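Local coordinates for protein acyl-coenzyme A oxidase (Caenorhabditis elegans, PDB 5K3H) that catalyses the FAD-dependent desaturation of acyl-CoA thioesters to (2E)-enoyl-CoA, reducing oxygen to hydrogen peroxide, in the first step of peroxisomal beta-oxidation, at residues P14-E19 and Y316-R321; Y199-A204 and P215-V220. All coordinates share one frame; numbering follows the deposited sequence.

Interaction 1: residues P14-E19 and Y316-R321; sequences PDLTAE and YSAVRR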
ATOM      1  N   PRO B  14     -16.805  -1.708  27.154  1.00 20.01           N
ATOM      2  CA  PRO B  14     -17.746  -0.585  27.288  1.00 19.77           C
ATOM      3  C   PRO B  14     -17.384   0.601  26.417  1.00 20.55           C
ATOM      4  O   PRO B  14     -18.275   1.398  26.087  1.00 21.35           O
ATOM      5  CB  PRO B  14     -17.680  -0.231  28.781  1.00 19.77           C
ATOM      6  CG  PRO B  14     -16.411  -0.790  29.269  1.00 20.06           C
ATOM      7  CD  PRO B  14     -16.081  -1.986  28.407  1.00 20.09           C
ATOM      8  N   ASP B  15     -16.115   0.754  26.039  1.00 18.77           N
ATOM      9  CA  ASP B  15     -15.751   1.828  25.116  1.00 19.13           C
ATOM     10  C   ASP B  15     -16.322   1.592  23.723  1.00 18.92           C
ATOM     11  O   ASP B  15     -16.710   2.540  23.034  1.00 18.81           O
ATOM     12  CB  ASP B  15     -14.234   1.980  25.087  1.00 20.23           C
ATOM     13  CG  ASP B  15     -13.720   2.799  26.267  1.00 21.73           C
ATOM     14  OD1 ASP B  15     -14.527   3.588  26.828  1.00 21.92           O
ATOM     15  OD2 ASP B  15     -12.535   2.630  26.650  1.00 24.36           O
ATOM     16  N   LEU B  16     -16.384   0.334  23.288  1.00 19.68           N
ATOM     17  CA  LEU B  16     -16.988   0.019  22.001  1.00 18.86           C
ATOM     18  C   LEU B  16     -18.510   0.036  22.099  1.00 18.27           C
ATOM     19  O   LEU B  16     -19.187   0.607  21.231  1.00 18.56           O
ATOM     20  CB  LEU B  16     -16.493  -1.341  21.523  1.00 19.03           C
ATOM     21  CG  LEU B  16     -16.922  -1.831  20.153  1.00 19.10           C
ATOM     22  CD1 LEU B  16     -16.639  -0.788  19.104  1.00 19.34           C
ATOM     23  CD2 LEU B  16     -16.171  -3.100  19.838  1.00 19.41           C
ATOM     24  N   THR B  17     -19.066  -0.555  23.159  1.00 19.89           N
ATOM     25  CA  THR B  17     -20.510  -0.472  23.382  1.00 19.46           C
ATOM     26  C   THR B  17     -21.014   0.976  23.419  1.00 18.78           C
ATOM     27  O   THR B  17     -22.067   1.277  22.851  1.00 19.25           O
ATOM     28  CB  THR B  17     -20.880  -1.209  24.660  1.00 19.46           C
ATOM     29  OG1 THR B  17     -20.497  -2.580  24.514  1.00 20.06           O
ATOM     30  CG2 THR B  17     -22.376  -1.146  24.872  1.00 19.48           C
ATOM     31  N   ALA B  18     -20.279   1.887  24.067  1.00 18.66           N
ATOM     32  CA  ALA B  18     -20.694   3.289  24.097  1.00 18.36           C
ATOM     33  C   ALA B  18     -20.853   3.860  22.689  1.00 18.67           C
ATOM     34  O   ALA B  18     -21.771   4.652  22.432  1.00 18.56           O
ATOM     35  CB  ALA B  18     -19.685   4.128  24.881  1.00 17.99           C
ATOM     36  N   GLU B  19     -19.983   3.463  21.759  1.00 17.60           N
ATOM     37  CA  GLU B  19     -20.107   3.938  20.386  1.00 18.03           C
ATOM     38  C   GLU B  19     -21.277   3.291  19.653  1.00 18.08           C
ATOM     39  O   GLU B  19     -21.727   3.819  18.630  1.00 17.46           O
ATOM     40  CB  GLU B  19     -18.815   3.688  19.613  1.00 18.43           C
ATOM     41  CG  GLU B  19     -17.601   4.444  20.145  1.00 18.71           C
ATOM     42  CD  GLU B  19     -17.824   5.943  20.143  1.00 19.28           C
ATOM     43  OE1 GLU B  19     -18.510   6.454  19.205  1.00 18.72           O
ATOM     44  OE2 GLU B  19     -17.327   6.611  21.093  1.00 19.52           O
ATOM     45  N   TYR B 316     -11.216  -0.511  16.563  1.00 17.66           N
ATOM     46  CA  TYR B 316      -9.983  -0.249  17.305  1.00 17.83           C
ATOM     47  C   TYR B 316      -9.883   1.212  17.734  1.00 17.40           C
ATOM     48  O   TYR B 316      -9.422   1.503  18.842  1.00 16.70           O
ATOM     49  CB  TYR B 316      -8.769  -0.657  16.466  1.00 18.55           C
ATOM     50  CG  TYR B 316      -7.448  -0.401  17.152  1.00 18.88           C
ATOM     51  CD1 TYR B 316      -7.039  -1.173  18.226  1.00 19.43           C
ATOM     52  CD2 TYR B 316      -6.622   0.619  16.733  1.00 19.56           C
ATOM     53  CE1 TYR B 316      -5.833  -0.915  18.879  1.00 20.00           C
ATOM     54  CE2 TYR B 316      -5.421   0.873  17.361  1.00 20.08           C
ATOM     55  CZ  TYR B 316      -5.027   0.109  18.429  1.00 20.58           C
ATOM     56  OH  TYR B 316      -3.822   0.373  19.047  1.00 21.65           O
ATOM     57  N   SER B 317     -10.327   2.149  16.885  1.00 15.96           N
ATOM     58  CA  SER B 317     -10.300   3.560  17.272  1.00 16.92           C
ATOM     59  C   SER B 317     -11.240   3.843  18.435  1.00 18.05           C
ATOM     60  O   SER B 317     -10.992   4.778  19.210  1.00 18.12           O
ATOM     61  CB  SER B 317     -10.694   4.458  16.096  1.00 16.73           C
ATOM     62  OG  SER B 317      -9.757   4.415  15.027  1.00 15.76           O
ATOM     63  N   ALA B 318     -12.276   3.021  18.615  1.00 17.17           N
ATOM     64  CA  ALA B 318     -13.185   3.202  19.748  1.00 17.73           C
ATOM     65  C   ALA B 318     -12.588   2.644  21.046  1.00 18.66           C
ATOM     66  O   ALA B 318     -12.844   3.185  22.128  1.00 20.10           O
ATOM     67  CB  ALA B 318     -14.535   2.533  19.456  1.00 17.65           C
ATOM     68  N   VAL B 319     -11.759   1.598  20.961  1.00 20.89           N
ATOM     69  CA  VAL B 319     -11.188   1.005  22.167  1.00 20.64           C
ATOM     70  C   VAL B 319      -9.799   1.556  22.508  1.00 19.38           C
ATOM     71  O   VAL B 319      -9.376   1.464  23.670  1.00 18.22           O
ATOM     72  CB  VAL B 319     -11.157  -0.530  22.009  1.00 21.78           C
ATOM     73  CG1 VAL B 319     -12.455  -1.017  21.413  1.00 22.15           C
ATOM     74  CG2 VAL B 319      -9.990  -0.999  21.171  1.00 22.19           C
ATOM     75  N   ARG B 320      -9.092   2.144  21.539  1.00 22.22           N
ATOM     76  CA  ARG B 320      -7.756   2.699  21.744  1.00 21.42           C
ATOM     77  C   ARG B 320      -7.838   4.121  22.298  1.00 21.25           C
ATOM     78  O   ARG B 320      -8.368   5.009  21.637  1.00 20.95           O
ATOM     79  CB  ARG B 320      -6.998   2.686  20.420  1.00 21.60           C
ATOM     80  CG  ARG B 320      -5.615   3.311  20.442  1.00 21.58           C
ATOM     81  CD  ARG B 320      -4.752   2.642  21.491  1.00 21.61           C
ATOM     82  NE  ARG B 320      -3.353   2.974  21.282  1.00 22.25           N
ATOM     83  CZ  ARG B 320      -2.322   2.236  21.683  1.00 21.65           C
ATOM     84  NH1 ARG B 320      -2.517   1.088  22.341  1.00 21.17           N
ATOM     85  NH2 ARG B 320      -1.090   2.650  21.397  1.00 20.96           N
ATOM     86  N   ARG B 321      -7.302   4.343  23.497  1.00 20.02           N
ATOM     87  CA  ARG B 321      -7.219   5.669  24.103  1.00 20.99           C
ATOM     88  C   ARG B 321      -5.775   6.158  24.045  1.00 21.59           C
ATOM     89  O   ARG B 321      -4.863   5.436  24.454  1.00 21.61           O
ATOM     90  CB  ARG B 321      -7.734   5.626  25.546  1.00 20.23           C
ATOM     91  CG  ARG B 321      -9.270   5.579  25.628  1.00 19.84           C
ATOM     92  CD  ARG B 321      -9.780   5.364  27.015  1.00 19.38           C
ATOM     93  NE  ARG B 321     -11.244   5.286  27.072  1.00 19.48           N
ATOM     94  CZ  ARG B 321     -12.033   6.354  27.199  1.00 19.77           C
ATOM     95  NH1 ARG B 321     -11.479   7.561  27.275  1.00 20.12           N
ATOM     96  NH2 ARG B 321     -13.353   6.231  27.264  1.00 19.06           N
TER
HETATM   97  O   HOH W   1     -10.904   0.805  25.407  1.00 22.35           O

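Interaction 2: residues Y199-A204 and P215-V220; sequences YAVVVA and PHTFMV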
ATOM      1  N   TYR B 199      -7.855 -29.278 -15.898  1.00 26.62           N
ATOM      2  CA  TYR B 199      -8.344 -28.754 -17.166  1.00 28.38           C
ATOM      3  C   TYR B 199      -8.163 -27.240 -17.190  1.00 26.95           C
ATOM      4  O   TYR B 199      -7.996 -26.603 -16.146  1.00 26.38           O
ATOM      5  CB  TYR B 199      -9.821 -29.130 -17.388  1.00 29.76           C
ATOM      6  CG  TYR B 199     -10.010 -30.579 -17.799  1.00 33.42           C
ATOM      7  CD1 TYR B 199      -9.820 -31.621 -16.876  1.00 33.60           C
ATOM      8  CD2 TYR B 199     -10.424 -30.909 -19.088  1.00 35.04           C
ATOM      9  CE1 TYR B 199      -9.980 -32.950 -17.241  1.00 34.21           C
ATOM     10  CE2 TYR B 199     -10.594 -32.227 -19.458  1.00 36.43           C
ATOM     11  CZ  TYR B 199     -10.375 -33.248 -18.530  1.00 36.38           C
ATOM     12  OH  TYR B 199     -10.558 -34.568 -18.896  1.00 35.82           O
ATOM     13  N   ALA B 200      -8.168 -26.667 -18.393  1.00 26.82           N
ATOM     14  CA  ALA B 200      -8.262 -25.215 -18.526  1.00 27.75           C
ATOM     15  C   ALA B 200      -8.956 -24.850 -19.828  1.00 27.69           C
ATOM     16  O   ALA B 200      -8.821 -25.543 -20.834  1.00 28.07           O
ATOM     17  CB  ALA B 200      -6.881 -24.550 -18.483  1.00 26.55           C
ATOM     18  N   VAL B 201      -9.692 -23.750 -19.814  1.00 26.61           N
ATOM     19  CA  VAL B 201     -10.083 -23.111 -21.064  1.00 26.85           C
ATOM     20  C   VAL B 201      -8.933 -22.180 -21.447  1.00 25.50           C
ATOM     21  O   VAL B 201      -8.591 -21.258 -20.699  1.00 26.29           O
ATOM     22  CB  VAL B 201     -11.411 -22.349 -20.926  1.00 27.65           C
ATOM     23  CG1 VAL B 201     -11.736 -21.603 -22.220  1.00 28.49           C
ATOM     24  CG2 VAL B 201     -12.565 -23.287 -20.520  1.00 27.14           C
ATOM     25  N   VAL B 202      -8.338 -22.407 -22.610  1.00 26.05           N
ATOM     26  CA  VAL B 202      -7.096 -21.751 -23.005  1.00 25.42           C
ATOM     27  C   VAL B 202      -7.381 -20.849 -24.197  1.00 24.85           C
ATOM     28  O   VAL B 202      -8.088 -21.248 -25.134  1.00 25.90           O
ATOM     29  CB  VAL B 202      -6.012 -22.787 -23.337  1.00 25.51           C
ATOM     30  CG1 VAL B 202      -4.753 -22.117 -23.888  1.00 25.89           C
ATOM     31  CG2 VAL B 202      -5.694 -23.596 -22.094  1.00 25.69           C
ATOM     32  N   VAL B 203      -6.858 -19.622 -24.149  1.00 25.84           N
ATOM     33  CA  VAL B 203      -7.004 -18.666 -25.241  1.00 25.85           C
ATOM     34  C   VAL B 203      -5.750 -18.716 -26.101  1.00 25.71           C
ATOM     35  O   VAL B 203      -4.628 -18.675 -25.584  1.00 24.96           O
ATOM     36  CB  VAL B 203      -7.279 -17.251 -24.712  1.00 25.69           C
ATOM     37  CG1 VAL B 203      -7.486 -16.306 -25.865  1.00 25.38           C
ATOM     38  CG2 VAL B 203      -8.511 -17.257 -23.832  1.00 25.65           C
ATOM     39  N   ALA B 204      -5.943 -18.811 -27.415  1.00 25.87           N
ATOM     40  CA  ALA B 204      -4.856 -18.978 -28.366  1.00 25.35           C
ATOM     41  C   ALA B 204      -5.308 -18.453 -29.722  1.00 25.56           C
ATOM     42  O   ALA B 204      -6.498 -18.478 -30.045  1.00 24.47           O
ATOM     43  CB  ALA B 204      -4.432 -20.451 -28.475  1.00 24.77           C
ATOM     44  N   PRO B 215      -7.974 -14.656 -31.611  1.00 27.99           N
ATOM     45  CA  PRO B 215      -8.080 -15.451 -30.379  1.00 28.43           C
ATOM     46  C   PRO B 215      -9.411 -16.185 -30.298  1.00 28.04           C
ATOM     47  O   PRO B 215     -10.475 -15.605 -30.542  1.00 26.81           O
ATOM     48  CB  PRO B 215      -7.936 -14.409 -29.261  1.00 28.43           C
ATOM     49  CG  PRO B 215      -8.294 -13.137 -29.877  1.00 28.42           C
ATOM     50  CD  PRO B 215      -7.900 -13.215 -31.327  1.00 28.53           C
ATOM     51  N   HIS B 216      -9.326 -17.480 -29.986  1.00 27.92           N
ATOM     52  CA  HIS B 216     -10.444 -18.375 -29.732  1.00 27.04           C
ATOM     53  C   HIS B 216     -10.138 -19.200 -28.486  1.00 27.39           C
ATOM     54  O   HIS B 216      -8.995 -19.256 -28.021  1.00 26.91           O
ATOM     55  CB  HIS B 216     -10.695 -19.292 -30.930  1.00 27.54           C
ATOM     56  CG  HIS B 216     -11.259 -18.588 -32.121  1.00 28.06           C
ATOM     57  ND1 HIS B 216     -10.522 -17.712 -32.886  1.00 28.92           N
ATOM     58  CD2 HIS B 216     -12.490 -18.637 -32.684  1.00 27.58           C
ATOM     59  CE1 HIS B 216     -11.272 -17.258 -33.878  1.00 28.97           C
ATOM     60  NE2 HIS B 216     -12.472 -17.800 -33.776  1.00 28.07           N
ATOM     61  N   THR B 217     -11.156 -19.855 -27.933  1.00 28.84           N
ATOM     62  CA  THR B 217     -10.977 -20.598 -26.689  1.00 29.75           C
ATOM     63  C   THR B 217     -11.201 -22.099 -26.880  1.00 29.99           C
ATOM     64  O   THR B 217     -12.079 -22.536 -27.644  1.00 29.04           O
ATOM     65  CB  THR B 217     -11.884 -20.030 -25.565  1.00 29.95           C
ATOM     66  OG1 THR B 217     -13.262 -20.137 -25.932  1.00 29.91           O
ATOM     67  CG2 THR B 217     -11.552 -18.572 -25.292  1.00 30.30           C
ATOM     68  N   PHE B 218     -10.403 -22.879 -26.152  1.00 29.13           N
ATOM     69  CA  PHE B 218     -10.339 -24.321 -26.335  1.00 29.18           C
ATOM     70  C   PHE B 218     -10.370 -24.999 -24.977  1.00 29.64           C
ATOM     71  O   PHE B 218      -9.701 -24.559 -24.032  1.00 29.78           O
ATOM     72  CB  PHE B 218      -9.064 -24.768 -27.087  1.00 28.12           C
ATOM     73  CG  PHE B 218      -8.874 -24.101 -28.430  1.00 27.24           C
ATOM     74  CD1 PHE B 218      -9.314 -24.718 -29.593  1.00 26.99           C
ATOM     75  CD2 PHE B 218      -8.339 -22.826 -28.521  1.00 26.95           C
ATOM     76  CE1 PHE B 218      -9.172 -24.109 -30.817  1.00 26.11           C
ATOM     77  CE2 PHE B 218      -8.180 -22.216 -29.757  1.00 26.02           C
ATOM     78  CZ  PHE B 218      -8.604 -22.856 -30.895  1.00 25.78           C
ATOM     79  N   MET B 219     -11.117 -26.094 -24.892  1.00 29.35           N
ATOM     80  CA  MET B 219     -11.033 -26.945 -23.716  1.00 30.00           C
ATOM     81  C   MET B 219      -9.759 -27.765 -23.835  1.00 29.23           C
ATOM     82  O   MET B 219      -9.515 -28.378 -24.873  1.00 28.83           O
ATOM     83  CB  MET B 219     -12.268 -27.844 -23.606  1.00 31.84           C
ATOM     84  CG  MET B 219     -12.233 -28.795 -22.422  1.00 32.94           C
ATOM     85  SD  MET B 219     -12.124 -27.933 -20.825  1.00 33.77           S
ATOM     86  CE  MET B 219     -13.803 -27.365 -20.697  1.00 33.33           C
ATOM     87  N   VAL B 220      -8.914 -27.725 -22.800  1.00 29.26           N
ATOM     88  CA  VAL B 220      -7.597 -28.345 -22.842  1.00 28.79           C
ATOM     89  C   VAL B 220      -7.373 -29.204 -21.602  1.00 28.91           C
ATOM     90  O   VAL B 220      -7.393 -28.686 -20.482  1.00 28.39           O
ATOM     91  CB  VAL B 220      -6.466 -27.310 -22.971  1.00 28.21           C
ATOM     92  CG1 VAL B 220      -5.116 -28.011 -23.091  1.00 28.18           C
ATOM     93  CG2 VAL B 220      -6.697 -26.410 -24.161  1.00 28.30           C
TER

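Interaction 1: residues P14-E19 and Y316-R321
Arg321 sets CG anti to its carbonyl carbon (chi1 -77°) and runs extended from CG to NE. Asp15 also has CG anti to its carbonyl carbon, and the two side chains meet tip to tip. The guanidinium grips the carboxylate side-on in a salt bridge with two nearly straight hydrogen bonds. NH2 of Arg321 gives to OD1 of Asp15 at 2.9 Å, and NE of Arg321 gives to OD2 of Asp15 at 3.0 Å. Both oxygens lie close to the guanidinium plane, but each is met from above the carboxylate plane, for the two planes are 48° apart. NH1 of Arg321 binds the backbone O of Glu331. A water donates to OD2 of Asp15 and to O of Val319. The contact joins the N-terminal helix 14-21 to the end of helix 300-319 in the C-alpha1 domain. Arg320, an FAD-binding residue, is the first to leave helical geometry there. An alanine in place of Arg321 would lose both bonds to Asp15 and the one to Glu331, and would probably loosen the hold of the N-terminal helix on this helix end. Beneath the salt bridge the packing is apolar. CB of Ala318 touches CG of Glu19 at 3.7 Å and CD1 of Leu16 at 3.9 Å. CB of Leu16 meets CG1 of Val319 at 4.1 Å. The carboxylate of Glu19 forms salt bridges with Lys333 and Arg608.

Interaction 2: residues Y199-A204 and P215-V220
The beta hairpin of strands 199-208 and 211-221 holds this contact. Three antiparallel hydrogen-bonded pairs join the backbones: Ala200 with Val220, Val202 with Phe218, and Ala204 with His216. Each pair makes two N-H...O bonds. N of Val202 gives to O of Phe218 at 2.9 Å, and N of His216 reaches O of Ala204 at 3.0 Å from above the carbonyl plane. On the face with Val201 and Val203, the Val201 and Thr217 side chains cross obliquely, CG1 of Val201 (anti to the backbone N, chi1 176°) lying 3.7 Å from CB of Thr217. Val203 and Thr217 lie alongside, with CG2 to CG2 at 3.6 Å. The hairpin belongs to the mixed beta-sheet of the acyl-CoA oxidase fold. Strand 147-150 runs parallel to strand 199-208, and its FAD-binding Tyr149 packs on Val201, Val203 and Thr217. Helix 114-127 covers Val201 and Met219. The bent Met219 chain brings SD to the edge of the Tyr199 ring, 3.8 Å from CD2 of Tyr199, in a Met-aromatic contact. On the other face CG2 of Val202 meets CG2 of Val220 at 3.6 Å. The Phe218 ring turns its edge to O of Val202 and O of Ala204, and it meets the ring of Phe176.

Overall arrangement
The two contacts lie on opposite sides of the chain's centre. Their centres are about 53 Å apart, their nearest atoms are about 42 Å apart, and they share no helix or strand. Along the chain, residues 14-19 come first, then both strands of interaction 2, then residues 316-321. Interaction 1 therefore joins parts 297 residues apart, while interaction 2 is a local hairpin within that span. Interaction 1 ties the N-terminal helix to the end of helix 300-319 and the residues just after it; interaction 2 belongs to the beta-sheet region. FAD-binding Arg320 lies within segment 316-321 but points away from helix 14-21, and FAD-binding Tyr149 packs against interaction 2. The FAD site is shared between dimer partners, and the two residues contribute from different subunits.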